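PDB 1VGP: 373aa long hypothetical citrate synthase from Sulfolobus tokodaii, which is of unproven function but probably belongs to the citrate synthase family of largely helical proteins, and forms a two-chain assembly. Local coordinates for residues E221-K224 and M225-I229. Sequence-based numbering, arbitrary orientation.
Sequences EALK and MFKEI
Lys224 and Glu228 form an i to i+4 salt bridge on the short amphipathic alpha-helix 221-228, part of the mostly helical citrate synthase fold. Lys224 NZ lies 2.7 Å from Glu228 OE1 and meets it from above the carboxylate plane. The Lys224 chain leaves CA with CG opposite the backbone N (chi1 177°); bends at chi3 and chi4 then bring NZ to the carboxylate. A long salt bridge of 3.8 Å joins Lys224 NZ to Glu221 OE2, making a three-residue network. Glu228 OE2 has another partner, the hydroxyl of Tyr238.

Backbone hydrogen bonds are helical. Met225 N, Phe226 N, Lys227 N and Glu228 N each bond to the carbonyl four residues earlier. Ile229 N closes the last turn on Met225 O.

Ala222, Leu223, Met225 and Phe226 are buried, and this side packs on helices 281-300 and 309-319. Phe226 meets Phe311 edge-to-face. Phe226 CE2 is 4.3 Å from Ala222 CB. At the border, the exposed Lys227 lays its CE against Leu223 CD1 and CD2, and its NZ bonds to Tyr318 OH.

The carbonyl oxygen of Ala222 lies over one face of the Phe226 ring, 3.2 Å from both Phe226 CG and CD2.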
loop_
_atom_site.group_PDB
_atom_site.type_symbol
_atom_site.label_atom_id
_atom_site.label_comp_id
_atom_site.label_asym_id
_atom_site.label_seq_id
_atom_site.Cartn_x
_atom_site.Cartn_y
_atom_site.Cartn_z
ATOM N N GLU A 221 20.862 -11.484 -5.545
ATOM C CA GLU A 221 21.135 -12.834 -6.014
ATOM C C GLU A 221 22.605 -12.919 -6.405
ATOM O O GLU A 221 23.155 -14.010 -6.569
ATOM C CB GLU A 221 20.238 -13.156 -7.213
ATOM C CG GLU A 221 18.892 -13.755 -6.830
ATOM C CD GLU A 221 18.954 -15.268 -6.657
ATOM O OE1 GLU A 221 18.096 -15.828 -5.935
ATOM O OE2 GLU A 221 19.862 -15.894 -7.248
ATOM N N ALA A 222 23.231 -11.751 -6.533
ATOM C CA ALA A 222 24.638 -11.624 -6.898
ATOM C C ALA A 222 25.579 -12.222 -5.863
ATOM O O ALA A 222 26.561 -12.880 -6.218
ATOM C CB ALA A 222 24.990 -10.159 -7.122
ATOM N N LEU A 223 25.287 -11.984 -4.585
ATOM C CA LEU A 223 26.051 -12.585 -3.495
ATOM C C LEU A 223 25.989 -14.105 -3.589
ATOM O O LEU A 223 26.991 -14.794 -3.387
ATOM C CB LEU A 223 25.488 -12.146 -2.141
ATOM C CG LEU A 223 26.460 -11.877 -0.984
ATOM C CD1 LEU A 223 25.782 -12.281 0.314
ATOM C CD2 LEU A 223 27.758 -12.636 -1.165
ATOM N N LYS A 224 24.797 -14.612 -3.900
ATOM C CA LYS A 224 24.559 -16.044 -4.044
ATOM C C LYS A 224 25.414 -16.599 -5.175
ATOM O O LYS A 224 26.042 -17.653 -5.040
ATOM C CB LYS A 224 23.075 -16.307 -4.337
ATOM C CG LYS A 224 22.739 -17.774 -4.570
ATOM C CD LYS A 224 21.417 -17.959 -5.327
ATOM C CE LYS A 224 21.445 -19.203 -6.244
ATOM N NZ LYS A 224 22.090 -18.945 -7.581
ATOM N N MET A 225 25.440 -15.874 -6.289
ATOM C CA MET A 225 26.255 -16.267 -7.429
ATOM C C MET A 225 27.742 -16.330 -7.078
ATOM O O MET A 225 28.413 -17.317 -7.383
ATOM C CB MET A 225 26.033 -15.297 -8.583
ATOM C CG MET A 225 26.845 -15.628 -9.822
ATOM S SD MET A 225 26.742 -14.318 -11.044
ATOM C CE MET A 225 27.864 -13.145 -10.366
ATOM N N PHE A 226 28.262 -15.283 -6.441
ATOM C CA PHE A 226 29.660 -15.298 -6.016
ATOM C C PHE A 226 29.917 -16.511 -5.124
ATOM O O PHE A 226 30.986 -17.109 -5.167
ATOM C CB PHE A 226 30.019 -14.026 -5.240
ATOM C CG PHE A 226 29.786 -12.754 -5.999
ATOM C CD1 PHE A 226 29.967 -12.703 -7.377
ATOM C CD2 PHE A 226 29.383 -11.599 -5.330
ATOM C CE1 PHE A 226 29.750 -11.520 -8.076
ATOM C CE2 PHE A 226 29.164 -10.414 -6.017
ATOM C CZ PHE A 226 29.347 -10.374 -7.396
ATOM N N LYS A 227 28.933 -16.856 -4.303
ATOM C CA LYS A 227 29.090 -17.959 -3.377
ATOM C C LYS A 227 29.217 -19.287 -4.116
ATOM O O LYS A 227 30.126 -20.068 -3.836
ATOM C CB LYS A 227 27.911 -18.005 -2.393
ATOM C CG LYS A 227 28.119 -17.141 -1.136
ATOM C CD LYS A 227 26.804 -16.852 -0.408
ATOM C CE LYS A 227 27.037 -16.145 0.923
ATOM N NZ LYS A 227 28.160 -16.759 1.687
ATOM N N GLU A 228 28.326 -19.545 -5.073
ATOM C CA GLU A 228 28.340 -20.841 -5.731
ATOM C C GLU A 228 29.469 -21.013 -6.744
ATOM O O GLU A 228 29.962 -22.123 -6.936
ATOM C CB GLU A 228 26.979 -21.151 -6.364
ATOM C CG GLU A 228 26.468 -20.183 -7.396
ATOM C CD GLU A 228 25.029 -20.490 -7.789
ATOM O OE1 GLU A 228 24.157 -20.530 -6.888
ATOM O OE2 GLU A 228 24.763 -20.695 -8.996
ATOM N N ILE A 229 29.904 -19.929 -7.379
ATOM C CA ILE A 229 31.237 -19.933 -7.988
ATOM C C ILE A 229 32.237 -20.072 -6.853
ATOM O O ILE A 229 32.370 -19.174 -6.030
ATOM C CB ILE A 229 31.544 -18.625 -8.734
ATOM C CG1 ILE A 229 30.369 -18.231 -9.639
ATOM C CG2 ILE A 229 32.811 -18.790 -9.554
ATOM C CD1 ILE A 229 30.484 -16.836 -10.222
#